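Local structure of cryptic loci regulator 2 (Schizosaccharomyces pombe 972h-, 5IKJ) at residues His229-Asp234 against Leu389-Leu394; Thr333-Gly338 against Glu513-Arg518; Ile382-Glu387 against Cys486-Val491; Met412-Ile417 against Val425-Ser430. The protein acts upstream of histone deacetylases to promote transcriptional silencing and is required for nucleosome positioning at heterochromatic loci and for silencing by the SHREC complex. One frame throughout, in Å; residues are numbered along the deposited sequence.

Contact 1 of 4, residues His229-Asp234 against Leu389-Leu394; sequences HECKDD and LWINDL
Trp390 lays its indole against the helix carrying Glu230, Cys231 and Asp234, and it carries most of the polar and apolar contact. The one hydrogen bond between the segments runs from Trp390 NE1 to Asp234 OD2, 2.8 Å long and bent to 131° at the hydrogen. The oxygen sits 33° out of the indole plane and receives the N-H on its anti side. Asp234 OD1, the other oxygen of that carboxylate, forms a salt bridge with Arg264. Apolar packing falls to Cys231, whose CB lies 3.4 Å from Trp390 CE3, while its CA stands over one face of the ring toward the rim. With SG anti to the backbone N (chi1 -177°), the sulfur reaches past the ring in an oblique sulfur-aromatic contact and comes 4.0 Å from Ile391 CG1. Glu230 crosses the indole at about a right angle, bringing OE2 into the ring plane 3.4 Å from Trp390 CZ2; that oxygen is also salt-bridged to Lys388. An alanine in place of Trp390 would probably leave Asp234 OD2 without its N-H partner and open a gap beside Cys231. Tryptophan suits this place between helix 214-237 and strand 387-390 because it joins a broad apolar surface to one N-H. That N-H and, more weakly, the ring edge would probably ease the burial of two carboxylates that Arg264 and Lys388 also neutralise.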
loop_
_atom_site.group_PDB
_atom_site.type_symbol
_atom_site.label_atom_id
_atom_site.label_comp_id
_atom_site.label_asym_id
_atom_site.label_seq_id
_atom_site.Cartn_x
_atom_site.Cartn_y
_atom_site.Cartn_z
ATOM N N HIS A 229 0.938 -1.218 -1.127
ATOM C CA HIS A 229 0.317 -2.535 -1.204
ATOM C C HIS A 229 -0.736 -2.728 -0.120
ATOM O O HIS A 229 -1.704 -3.469 -0.327
ATOM C CB HIS A 229 1.388 -3.618 -1.125
ATOM C CG HIS A 229 2.148 -3.794 -2.401
ATOM N ND1 HIS A 229 1.575 -4.319 -3.539
ATOM C CD2 HIS A 229 3.430 -3.505 -2.727
ATOM C CE1 HIS A 229 2.470 -4.349 -4.509
ATOM N NE2 HIS A 229 3.606 -3.863 -4.042
ATOM N N GLU A 230 -0.572 -2.082 1.035
ATOM C CA GLU A 230 -1.652 -2.062 2.017
ATOM C C GLU A 230 -2.877 -1.357 1.451
ATOM O O GLU A 230 -4.014 -1.801 1.653
ATOM C CB GLU A 230 -1.186 -1.377 3.302
ATOM C CG GLU A 230 -2.186 -1.460 4.445
ATOM C CD GLU A 230 -1.743 -0.677 5.664
ATOM O OE1 GLU A 230 -0.533 -0.376 5.771
ATOM O OE2 GLU A 230 -2.603 -0.360 6.514
ATOM N N CYS A 231 -2.659 -0.252 0.737
ATOM C CA CYS A 231 -3.753 0.450 0.078
ATOM C C CYS A 231 -4.402 -0.428 -0.983
ATOM O O CYS A 231 -5.626 -0.602 -1.004
ATOM C CB CYS A 231 -3.216 1.738 -0.545
ATOM S SG CYS A 231 -4.457 2.766 -1.316
ATOM N N LYS A 232 -3.588 -0.993 -1.874
ATOM C CA LYS A 232 -4.113 -1.842 -2.935
ATOM C C LYS A 232 -4.911 -3.007 -2.363
ATOM O O LYS A 232 -5.975 -3.358 -2.886
ATOM C CB LYS A 232 -2.961 -2.351 -3.801
ATOM C CG LYS A 232 -3.384 -2.952 -5.129
ATOM C CD LYS A 232 -2.168 -3.309 -5.973
ATOM C CE LYS A 232 -2.551 -4.029 -7.258
ATOM N NZ LYS A 232 -3.302 -3.157 -8.206
ATOM N N ASP A 233 -4.420 -3.615 -1.281
ATOM C CA ASP A 233 -5.129 -4.747 -0.695
ATOM C C ASP A 233 -6.442 -4.311 -0.058
ATOM O O ASP A 233 -7.447 -5.024 -0.150
ATOM C CB ASP A 233 -4.240 -5.450 0.333
ATOM C CG ASP A 233 -3.032 -6.117 -0.298
ATOM O OD1 ASP A 233 -3.022 -6.289 -1.536
ATOM O OD2 ASP A 233 -2.093 -6.472 0.445
ATOM N N ASP A 234 -6.459 -3.139 0.582
ATOM C CA ASP A 234 -7.670 -2.666 1.244
ATOM C C ASP A 234 -8.728 -2.178 0.262
ATOM O O ASP A 234 -9.891 -2.023 0.653
ATOM C CB ASP A 234 -7.325 -1.541 2.223
ATOM C CG ASP A 234 -6.736 -2.057 3.524
ATOM O OD1 ASP A 234 -6.445 -3.270 3.611
ATOM O OD2 ASP A 234 -6.560 -1.248 4.459
ATOM N N LEU A 389 -9.478 4.817 6.115
ATOM C CA LEU A 389 -9.966 5.192 4.796
ATOM C C LEU A 389 -8.795 5.464 3.866
ATOM O O LEU A 389 -7.741 5.947 4.288
ATOM C CB LEU A 389 -10.879 6.422 4.858
ATOM C CG LEU A 389 -12.300 6.152 5.354
ATOM C CD1 LEU A 389 -13.018 7.460 5.639
ATOM C CD2 LEU A 389 -13.082 5.326 4.338
ATOM N N TRP A 390 -8.998 5.148 2.590
ATOM C CA TRP A 390 -7.946 5.223 1.590
ATOM C C TRP A 390 -8.438 5.940 0.340
ATOM O O TRP A 390 -9.639 6.127 0.125
ATOM C CB TRP A 390 -7.464 3.832 1.163
ATOM C CG TRP A 390 -6.807 2.986 2.223
ATOM C CD1 TRP A 390 -7.415 2.068 3.039
ATOM C CD2 TRP A 390 -5.410 2.944 2.550
ATOM N NE1 TRP A 390 -6.486 1.472 3.856
ATOM C CE2 TRP A 390 -5.249 1.991 3.578
ATOM C CE3 TRP A 390 -4.283 3.622 2.078
ATOM C CZ2 TRP A 390 -4.006 1.705 4.143
ATOM C CZ3 TRP A 390 -3.050 3.336 2.642
ATOM C CH2 TRP A 390 -2.922 2.386 3.662
ATOM N N ILE A 391 -7.476 6.329 -0.495
ATOM C CA ILE A 391 -7.768 6.598 -1.894
ATOM C C ILE A 391 -8.102 5.277 -2.580
ATOM O O ILE A 391 -7.561 4.218 -2.233
ATOM C CB ILE A 391 -6.585 7.302 -2.585
ATOM C CG1 ILE A 391 -5.323 6.434 -2.518
ATOM C CG2 ILE A 391 -6.338 8.667 -1.946
ATOM C CD1 ILE A 391 -4.141 6.984 -3.299
ATOM N N ASN A 392 -9.010 5.331 -3.554
ATOM C CA ASN A 392 -9.516 4.160 -4.271
ATOM C C ASN A 392 -10.509 3.386 -3.415
ATOM O O ASN A 392 -10.932 2.285 -3.804
ATOM C CB ASN A 392 -8.387 3.223 -4.714
ATOM C CG ASN A 392 -8.787 2.323 -5.865
ATOM O OD1 ASN A 392 -9.419 2.767 -6.824
ATOM N ND2 ASN A 392 -8.420 1.048 -5.776
ATOM N N ASP A 393 -10.896 3.926 -2.264
ATOM C CA ASP A 393 -11.784 3.264 -1.321
ATOM C C ASP A 393 -13.225 3.716 -1.550
ATOM O O ASP A 393 -13.504 4.611 -2.352
ATOM C CB ASP A 393 -11.331 3.571 0.111
ATOM C CG ASP A 393 -12.009 2.699 1.147
ATOM O OD1 ASP A 393 -12.595 1.659 0.775
ATOM O OD2 ASP A 393 -11.951 3.057 2.341
ATOM N N LEU A 394 -14.150 3.073 -0.838
ATOM C CA LEU A 394 -15.567 3.409 -0.889
ATOM C C LEU A 394 -16.007 3.896 0.483
ATOM O O LEU A 394 -15.778 3.214 1.488
ATOM C CB LEU A 394 -16.403 2.197 -1.316
ATOM C CG LEU A 394 -15.894 1.449 -2.550
ATOM C CD1 LEU A 394 -16.690 0.173 -2.773
ATOM C CD2 LEU A 394 -15.948 2.340 -3.784
#

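Contact 2 of 4, residues Thr333-Gly338 against Glu513-Arg518; sequences TWNLFG and ERTSSR
Trp334 and Glu513 open the pairing of two strands: Trp334 N donates to Glu513 O over 2.9 Å, and Thr515 N returns a bond of the same length to Trp334 O, straighter at 164°. Water extends this polar network. One molecule donates to Thr333 OG1, which also hydrogen-bonds to Ile330 O, and to Asn335 OD1 (2.6 Å), and accepts from Arg518 NH1, whose guanidinium meets it edge-on; a second accepts from Asn335 ND2 and donates to Leu336 O and Ser516 O. Asparagine suits this place because its amide offers an acceptor to one water and a donor to the other. Arg518 has further partners in the backbone oxygens of Gly245 and Gly385. The pairs Thr333 with Glu513 and Trp334 with Arg514 are parallel bridges, by which the short strand 513-514 is added to strand 333-340 at a margin of the mixed sheet. Beyond it, Thr515 OG1 donates to Ser517 O, and Ser517 occupies the N-cap position of helix 518-522. On the side of the sheet bearing Trp334 and Arg514, Arg514 CG lies over one face of the indole's six-membered ring, offset toward the rim, in a CH-pi contact 3.5 Å from the centroid of that Trp334 ring. Arg514 NH1 hydrogen-bonds to the backbone of the chain of another protein. On the side bearing Thr333 and Glu513, Thr333 CG2, on a beta-branched residue suited to a strand, meets Thr515 CG2 at 3.7 Å.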
loop_
_atom_site.group_PDB
_atom_site.type_symbol
_atom_site.label_atom_id
_atom_site.label_comp_id
_atom_site.label_asym_id
_atom_site.label_seq_id
_atom_site.Cartn_x
_atom_site.Cartn_y
_atom_site.Cartn_z
ATOM N N THR A 333 -10.652 10.409 17.436
ATOM C CA THR A 333 -9.501 11.018 16.792
ATOM C C THR A 333 -9.541 10.799 15.284
ATOM O O THR A 333 -10.377 10.065 14.750
ATOM C CB THR A 333 -8.193 10.455 17.358
ATOM O OG1 THR A 333 -8.093 9.061 17.037
ATOM C CG2 THR A 333 -8.130 10.636 18.864
ATOM N N TRP A 334 -8.614 11.463 14.595
ATOM C CA TRP A 334 -8.372 11.225 13.178
ATOM C C TRP A 334 -6.970 11.714 12.852
ATOM O O TRP A 334 -6.463 12.643 13.485
ATOM C CB TRP A 334 -9.408 11.926 12.290
ATOM C CG TRP A 334 -9.426 13.423 12.422
ATOM C CD1 TRP A 334 -10.149 14.158 13.317
ATOM C CD2 TRP A 334 -8.698 14.365 11.624
ATOM N NE1 TRP A 334 -9.913 15.499 13.128
ATOM C CE2 TRP A 334 -9.027 15.653 12.096
ATOM C CE3 TRP A 334 -7.800 14.246 10.560
ATOM C CZ2 TRP A 334 -8.488 16.812 11.538
ATOM C CZ3 TRP A 334 -7.266 15.399 10.008
ATOM C CH2 TRP A 334 -7.612 16.664 10.499
ATOM N N ASN A 335 -6.344 11.074 11.865
ATOM C CA ASN A 335 -4.997 11.462 11.463
ATOM C C ASN A 335 -4.763 11.100 10.005
ATOM O O ASN A 335 -5.043 9.972 9.588
ATOM C CB ASN A 335 -3.943 10.792 12.355
ATOM C CG ASN A 335 -4.040 9.279 12.349
ATOM O OD1 ASN A 335 -5.002 8.707 12.861
ATOM N ND2 ASN A 335 -3.029 8.621 11.793
ATOM N N LEU A 336 -4.254 12.063 9.239
ATOM C CA LEU A 336 -3.813 11.800 7.880
ATOM C C LEU A 336 -2.501 11.024 7.897
ATOM O O LEU A 336 -1.722 11.102 8.850
ATOM C CB LEU A 336 -3.624 13.112 7.114
ATOM C CG LEU A 336 -4.861 13.906 6.694
ATOM C CD1 LEU A 336 -4.496 15.371 6.522
ATOM C CD2 LEU A 336 -5.443 13.352 5.403
ATOM N N PHE A 337 -2.257 10.272 6.826
ATOM C CA PHE A 337 -1.002 9.551 6.681
ATOM C C PHE A 337 -0.732 9.300 5.204
ATOM O O PHE A 337 -1.644 9.304 4.375
ATOM C CB PHE A 337 -1.019 8.221 7.449
ATOM C CG PHE A 337 -2.149 7.309 7.063
ATOM C CD1 PHE A 337 -2.038 6.469 5.968
ATOM C CD2 PHE A 337 -3.317 7.286 7.804
ATOM C CE1 PHE A 337 -3.075 5.629 5.614
ATOM C CE2 PHE A 337 -4.358 6.446 7.456
ATOM C CZ PHE A 337 -4.237 5.617 6.359
ATOM N N GLY A 338 0.541 9.083 4.889
ATOM C CA GLY A 338 0.937 8.696 3.551
ATOM C C GLY A 338 0.931 9.830 2.549
ATOM O O GLY A 338 0.282 9.738 1.502
ATOM N N GLU A 513 -10.948 15.354 17.185
ATOM C CA GLU A 513 -9.590 15.571 17.669
ATOM C C GLU A 513 -8.609 15.034 16.636
ATOM O O GLU A 513 -8.669 13.856 16.275
ATOM C CB GLU A 513 -9.376 14.885 19.021
ATOM C CG GLU A 513 -8.009 15.133 19.638
ATOM C CD GLU A 513 -7.797 14.353 20.922
ATOM O OE1 GLU A 513 -8.780 13.786 21.445
ATOM O OE2 GLU A 513 -6.647 14.306 21.406
ATOM N N ARG A 514 -7.711 15.891 16.160
ATOM C CA ARG A 514 -6.662 15.450 15.252
ATOM C C ARG A 514 -5.456 14.976 16.048
ATOM O O ARG A 514 -5.101 15.566 17.073
ATOM C CB ARG A 514 -6.236 16.564 14.295
ATOM C CG ARG A 514 -5.347 16.056 13.162
ATOM C CD ARG A 514 -4.634 17.170 12.416
ATOM N NE ARG A 514 -3.753 17.947 13.287
ATOM C CZ ARG A 514 -3.830 19.261 13.488
ATOM N NH1 ARG A 514 -4.747 19.997 12.876
ATOM N NH2 ARG A 514 -2.968 19.849 14.306
ATOM N N THR A 515 -4.832 13.906 15.570
ATOM C CA THR A 515 -3.601 13.393 16.148
ATOM C C THR A 515 -2.564 13.236 15.044
ATOM O O THR A 515 -2.888 13.215 13.855
ATOM C CB THR A 515 -3.824 12.052 16.864
ATOM O OG1 THR A 515 -4.182 11.046 15.908
ATOM C CG2 THR A 515 -4.933 12.182 17.900
ATOM N N SER A 516 -1.303 13.129 15.457
ATOM C CA SER A 516 -0.201 12.992 14.518
ATOM C C SER A 516 0.003 11.560 14.049
ATOM O O SER A 516 0.800 11.332 13.133
ATOM C CB SER A 516 1.094 13.491 15.161
ATOM O OG SER A 516 1.407 12.721 16.310
ATOM N N SER A 517 -0.700 10.602 14.641
ATOM C CA SER A 517 -0.388 9.194 14.450
ATOM C C SER A 517 -1.485 8.364 15.093
ATOM O O SER A 517 -2.172 8.831 16.007
ATOM C CB SER A 517 0.972 8.852 15.069
ATOM O OG SER A 517 1.308 7.495 14.861
ATOM N N ARG A 518 -1.647 7.132 14.608
ATOM C CA ARG A 518 -2.559 6.203 15.268
ATOM C C ARG A 518 -2.030 5.808 16.639
ATOM O O ARG A 518 -2.789 5.757 17.612
ATOM C CB ARG A 518 -2.771 4.962 14.399
ATOM C CG ARG A 518 -3.914 4.057 14.854
ATOM C CD ARG A 518 -5.205 4.839 15.024
ATOM N NE ARG A 518 -6.394 4.010 14.849
ATOM C CZ ARG A 518 -7.640 4.473 14.899
ATOM N NH1 ARG A 518 -7.867 5.760 15.120
ATOM N NH2 ARG A 518 -8.663 3.649 14.724
HETATM O O HOH W 1 -6.196 8.162 15.074
HETATM O O HOH W 2 -0.697 10.217 10.937
#

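Contact 3 of 4, residues Ile382-Glu387 against Cys486-Val491; sequences IFRGAE and CPFADV
Ile382 and Phe488 form the tight half of this contact, where strand 377-384 packs on the 3-10 turn that follows strand 482-487, both strands belonging to the mixed sheet. The two side chains reach toward each other tip to tip. Ile382 CD1 lies over one face of the Phe488 ring, 3.6 Å from its centroid and 17° off the normal, in a CH-pi contact. With CG anti to the backbone N (chi1 -171°), Phe488 turns its ring toward strand 377-384, and Trp334 meets it edge-to-face. A branched aliphatic and a flat ring suit this buried place, where Val425 and Phe427 pack on the same residues. Arg384 joins the two halves: its CG lies 3.6 Å from Phe488 CZ, and the chain runs extended as far as NE. There the contact becomes looser and wetter. Arg384 NE donates to Val491 O at 2.8 Å, a weak bond with an angle of only 128°. A water accepts from Arg384 NH2 at 3.0 Å and donates to Ala489 O, and weakly to Val491 O. A leucine in place of Arg384 would probably cost Val491 O its weak N-H bond and the water its contact with NH2. The arginine's charge is probably shared by the water and backbone oxygens in and just after turn 488-490.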
loop_
_atom_site.group_PDB
_atom_site.type_symbol
_atom_site.label_atom_id
_atom_site.label_comp_id
_atom_site.label_asym_id
_atom_site.label_seq_id
_atom_site.Cartn_x
_atom_site.Cartn_y
_atom_site.Cartn_z
ATOM N N ILE A 382 -6.569 8.160 5.628
ATOM C CA ILE A 382 -6.915 8.896 6.837
ATOM C C ILE A 382 -7.671 7.966 7.774
ATOM O O ILE A 382 -8.577 7.242 7.348
ATOM C CB ILE A 382 -7.753 10.142 6.497
ATOM C CG1 ILE A 382 -7.962 11.013 7.737
ATOM C CG2 ILE A 382 -9.099 9.735 5.902
ATOM C CD1 ILE A 382 -8.524 12.388 7.423
ATOM N N PHE A 383 -7.295 7.963 9.049
ATOM C CA PHE A 383 -8.097 7.304 10.071
ATOM C C PHE A 383 -9.250 8.222 10.449
ATOM O O PHE A 383 -9.026 9.368 10.854
ATOM C CB PHE A 383 -7.258 6.984 11.306
ATOM C CG PHE A 383 -6.471 5.712 11.201
ATOM C CD1 PHE A 383 -7.068 4.490 11.465
ATOM C CD2 PHE A 383 -5.130 5.737 10.863
ATOM C CE1 PHE A 383 -6.345 3.314 11.376
ATOM C CE2 PHE A 383 -4.400 4.564 10.775
ATOM C CZ PHE A 383 -5.009 3.351 11.033
ATOM N N ARG A 384 -10.476 7.733 10.312
ATOM C CA ARG A 384 -11.658 8.451 10.779
ATOM C C ARG A 384 -12.195 7.685 11.979
ATOM O O ARG A 384 -12.919 6.698 11.823
ATOM C CB ARG A 384 -12.715 8.582 9.687
ATOM C CG ARG A 384 -13.916 9.400 10.139
ATOM C CD ARG A 384 -15.088 9.320 9.187
ATOM N NE ARG A 384 -16.186 10.157 9.661
ATOM C CZ ARG A 384 -17.011 9.824 10.651
ATOM N NH1 ARG A 384 -16.871 8.666 11.282
ATOM N NH2 ARG A 384 -17.976 10.656 11.014
ATOM N N GLY A 385 -11.842 8.146 13.176
ATOM C CA GLY A 385 -12.257 7.472 14.388
ATOM C C GLY A 385 -11.848 6.013 14.405
ATOM O O GLY A 385 -10.657 5.695 14.478
ATOM N N ALA A 386 -12.831 5.117 14.319
ATOM C CA ALA A 386 -12.570 3.686 14.404
ATOM C C ALA A 386 -12.085 3.086 13.093
ATOM O O ALA A 386 -11.480 2.007 13.110
ATOM C CB ALA A 386 -13.835 2.948 14.845
ATOM N N GLU A 387 -12.324 3.750 11.965
ATOM C CA GLU A 387 -12.139 3.153 10.652
ATOM C C GLU A 387 -10.966 3.786 9.912
ATOM O O GLU A 387 -10.594 4.937 10.158
ATOM C CB GLU A 387 -13.413 3.293 9.818
ATOM C CG GLU A 387 -14.593 2.526 10.391
ATOM C CD GLU A 387 -15.915 2.913 9.759
ATOM O OE1 GLU A 387 -16.061 4.084 9.350
ATOM O OE2 GLU A 387 -16.811 2.045 9.673
ATOM N N CYS A 486 -16.157 16.851 -1.414
ATOM C CA CYS A 486 -16.768 17.202 -0.145
ATOM C C CYS A 486 -15.696 17.243 0.931
ATOM O O CYS A 486 -14.670 16.563 0.816
ATOM C CB CYS A 486 -17.855 16.195 0.257
ATOM S SG CYS A 486 -17.223 14.560 0.694
ATOM N N PRO A 487 -15.895 18.034 1.980
ATOM C CA PRO A 487 -14.921 18.052 3.071
ATOM C C PRO A 487 -15.000 16.779 3.897
ATOM O O PRO A 487 -16.003 16.062 3.901
ATOM C CB PRO A 487 -15.327 19.278 3.894
ATOM C CG PRO A 487 -16.790 19.412 3.650
ATOM C CD PRO A 487 -17.019 18.955 2.230
ATOM N N PHE A 488 -13.903 16.502 4.604
ATOM C CA PHE A 488 -13.882 15.390 5.547
ATOM C C PHE A 488 -15.070 15.449 6.499
ATOM O O PHE A 488 -15.531 14.411 6.985
ATOM C CB PHE A 488 -12.560 15.416 6.319
ATOM C CG PHE A 488 -12.313 14.205 7.176
ATOM C CD1 PHE A 488 -12.659 12.936 6.743
ATOM C CD2 PHE A 488 -11.695 14.341 8.408
ATOM C CE1 PHE A 488 -12.414 11.829 7.537
ATOM C CE2 PHE A 488 -11.445 13.242 9.202
ATOM C CZ PHE A 488 -11.805 11.983 8.768
ATOM N N ALA A 489 -15.587 16.653 6.762
ATOM C CA ALA A 489 -16.727 16.809 7.660
ATOM C C ALA A 489 -17.956 16.053 7.171
ATOM O O ALA A 489 -18.806 15.670 7.982
ATOM C CB ALA A 489 -17.061 18.293 7.820
ATOM N N ASP A 490 -18.078 15.835 5.863
ATOM C CA ASP A 490 -19.249 15.180 5.293
ATOM C C ASP A 490 -19.020 13.705 4.995
ATOM O O ASP A 490 -19.911 13.054 4.440
ATOM C CB ASP A 490 -19.690 15.906 4.015
ATOM C CG ASP A 490 -20.337 17.249 4.302
ATOM O OD1 ASP A 490 -20.994 17.381 5.356
ATOM O OD2 ASP A 490 -20.190 18.173 3.477
ATOM N N VAL A 491 -17.855 13.166 5.338
ATOM C CA VAL A 491 -17.609 11.731 5.258
ATOM C C VAL A 491 -18.081 11.096 6.557
ATOM O O VAL A 491 -17.666 11.509 7.648
ATOM C CB VAL A 491 -16.121 11.438 5.007
ATOM C CG1 VAL A 491 -15.877 9.936 4.934
ATOM C CG2 VAL A 491 -15.655 12.113 3.726
HETATM O O HOH W 3 -17.983 13.530 10.323
#

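Contact 4 of 4, residues Met412-Ile417 against Val425-Ser430; sequences MYISDI and VCFQGS
Ile417 and Phe427 form the apolar centre of this strand pair, their side chains side by side and pointing the same way. Ile417 CG1 stands 4.0 Å above the centre of the Phe427 ring, only 5° off the normal, in a CH-pi contact. Ile414 comes to the rim instead, its CD1 near the ring plane and 3.5 Å from Phe427 CE2. Met412 adds its flexible thioether: a bend at chi3 (-73°) places CE near Phe427 O, while SD lies 3.9 Å from Phe427 CB. Further out, Gly429 meets Ile414 with 4.2 Å between their CA atoms, so close that a side chain on the glycine would strike Tyr413 O. The polar edge is mostly backbone. Tyr413 N donates to Ser430 O at 2.7 Å, and Ser430 N answers to Tyr413 O. Gln428 O accepts two bonds, from Ser415 N at 2.6 Å and from Asp416 N at 3.0 Å, while Gln428 N donates to Asp416 O. The side chains of Ser415 and Gln428 both hydrogen-bond to Glu483, which explains polar residues at this edge. Two consecutive residues facing one, with the register shifted by one, are the mark of a classic beta bulge, here set within the antiparallel hairpin of strands 411-419 and 425-436.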
loop_
_atom_site.group_PDB
_atom_site.type_symbol
_atom_site.label_atom_id
_atom_site.label_comp_id
_atom_site.label_asym_id
_atom_site.label_seq_id
_atom_site.Cartn_x
_atom_site.Cartn_y
_atom_site.Cartn_z
ATOM N N MET A 412 -19.265 7.229 -2.044
ATOM C CA MET A 412 -18.299 7.874 -2.924
ATOM C C MET A 412 -17.167 6.900 -3.211
ATOM O O MET A 412 -16.639 6.264 -2.292
ATOM C CB MET A 412 -17.737 9.154 -2.301
ATOM C CG MET A 412 -16.489 9.698 -3.014
ATOM S SD MET A 412 -15.749 11.134 -2.221
ATOM C CE MET A 412 -16.932 12.412 -2.638
ATOM N N TYR A 413 -16.797 6.788 -4.483
ATOM C CA TYR A 413 -15.605 6.048 -4.895
ATOM C C TYR A 413 -14.449 7.043 -4.910
ATOM O O TYR A 413 -14.325 7.858 -5.826
ATOM C CB TYR A 413 -15.834 5.396 -6.254
ATOM C CG TYR A 413 -14.644 4.670 -6.841
ATOM C CD1 TYR A 413 -13.614 4.194 -6.039
ATOM C CD2 TYR A 413 -14.554 4.463 -8.211
ATOM C CE1 TYR A 413 -12.530 3.531 -6.589
ATOM C CE2 TYR A 413 -13.478 3.806 -8.769
ATOM C CZ TYR A 413 -12.468 3.341 -7.955
ATOM O OH TYR A 413 -11.394 2.683 -8.516
ATOM N N ILE A 414 -13.600 6.974 -3.885
ATOM C CA ILE A 414 -12.637 8.037 -3.622
ATOM C C ILE A 414 -11.540 8.016 -4.677
ATOM O O ILE A 414 -10.923 6.975 -4.940
ATOM C CB ILE A 414 -12.054 7.893 -2.208
ATOM C CG1 ILE A 414 -13.168 7.988 -1.161
ATOM C CG2 ILE A 414 -10.999 8.966 -1.947
ATOM C CD1 ILE A 414 -12.731 7.597 0.238
ATOM N N SER A 415 -11.288 9.177 -5.279
ATOM C CA SER A 415 -10.202 9.350 -6.233
ATOM C C SER A 415 -8.975 10.006 -5.627
ATOM O O SER A 415 -7.851 9.694 -6.035
ATOM C CB SER A 415 -10.672 10.199 -7.420
ATOM O OG SER A 415 -11.632 9.508 -8.198
ATOM N N ASP A 416 -9.163 10.904 -4.663
ATOM C CA ASP A 416 -8.076 11.736 -4.173
ATOM C C ASP A 416 -8.442 12.246 -2.788
ATOM O O ASP A 416 -9.604 12.567 -2.526
ATOM C CB ASP A 416 -7.820 12.912 -5.127
ATOM C CG ASP A 416 -6.402 13.437 -5.043
ATOM O OD1 ASP A 416 -5.761 13.268 -3.986
ATOM O OD2 ASP A 416 -5.925 14.023 -6.040
ATOM N N ILE A 417 -7.446 12.307 -1.908
ATOM C CA ILE A 417 -7.593 12.868 -0.571
ATOM C C ILE A 417 -6.479 13.887 -0.391
ATOM O O ILE A 417 -5.297 13.547 -0.526
ATOM C CB ILE A 417 -7.528 11.788 0.524
ATOM C CG1 ILE A 417 -8.726 10.840 0.399
ATOM C CG2 ILE A 417 -7.490 12.426 1.914
ATOM C CD1 ILE A 417 -8.645 9.621 1.295
ATOM N N VAL A 425 -9.390 19.220 4.789
ATOM C CA VAL A 425 -9.260 17.892 4.200
ATOM C C VAL A 425 -10.434 17.664 3.256
ATOM O O VAL A 425 -11.599 17.754 3.660
ATOM C CB VAL A 425 -9.205 16.813 5.290
ATOM C CG1 VAL A 425 -9.109 15.419 4.679
ATOM C CG2 VAL A 425 -8.030 17.062 6.231
ATOM N N CYS A 426 -10.134 17.365 1.994
ATOM C CA CYS A 426 -11.152 17.172 0.970
ATOM C C CYS A 426 -11.090 15.756 0.416
ATOM O O CYS A 426 -10.004 15.217 0.176
ATOM C CB CYS A 426 -10.982 18.171 -0.179
ATOM S SG CYS A 426 -10.975 19.895 0.325
ATOM N N PHE A 427 -12.265 15.165 0.216
ATOM C CA PHE A 427 -12.413 13.896 -0.485
ATOM C C PHE A 427 -12.971 14.165 -1.876
ATOM O O PHE A 427 -14.023 14.797 -2.012
ATOM C CB PHE A 427 -13.352 12.955 0.272
ATOM C CG PHE A 427 -12.702 12.217 1.407
ATOM C CD1 PHE A 427 -12.027 12.897 2.406
ATOM C CD2 PHE A 427 -12.795 10.838 1.487
ATOM C CE1 PHE A 427 -11.440 12.210 3.454
ATOM C CE2 PHE A 427 -12.212 10.147 2.530
ATOM C CZ PHE A 427 -11.534 10.833 3.515
ATOM N N GLN A 428 -12.274 13.683 -2.901
ATOM C CA GLN A 428 -12.729 13.794 -4.281
ATOM C C GLN A 428 -12.989 12.399 -4.827
ATOM O O GLN A 428 -12.143 11.508 -4.688
ATOM C CB GLN A 428 -11.700 14.521 -5.154
ATOM C CG GLN A 428 -12.143 14.700 -6.604
ATOM C CD GLN A 428 -11.006 15.101 -7.520
ATOM O OE1 GLN A 428 -10.356 16.126 -7.310
ATOM N NE2 GLN A 428 -10.757 14.290 -8.541
ATOM N N GLY A 429 -14.148 12.214 -5.448
ATOM C CA GLY A 429 -14.459 10.937 -6.062
ATOM C C GLY A 429 -15.803 10.986 -6.752
ATOM O O GLY A 429 -16.508 12.000 -6.729
ATOM N N SER A 430 -16.147 9.862 -7.375
ATOM C CA SER A 430 -17.423 9.707 -8.054
ATOM C C SER A 430 -18.473 9.163 -7.093
ATOM O O SER A 430 -18.164 8.420 -6.158
ATOM C CB SER A 430 -17.281 8.772 -9.257
ATOM O OG SER A 430 -16.564 7.600 -8.905
#

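All four contacts reach one mixed sheet, and their centres lie 11 to 18 Å apart. Contact 3 has contacts 2 and 4 as its closest neighbours, each about 11 Å away between centres. Strand 377-384 runs beside 333-340 of contact 2 and 411-419 of contact 4, while 482-487 pairs with 425-436. Contact 1 attaches helix 214-237 to this sheet, and its segments alternate along the chain with those of contacts 2 and 3. Contact 2 spans the longest separation, with contacts 3 and 4 between its ends. Parts of the chain far apart in sequence, including helix 214-237 and the 513-518 segment, therefore meet within one compact body.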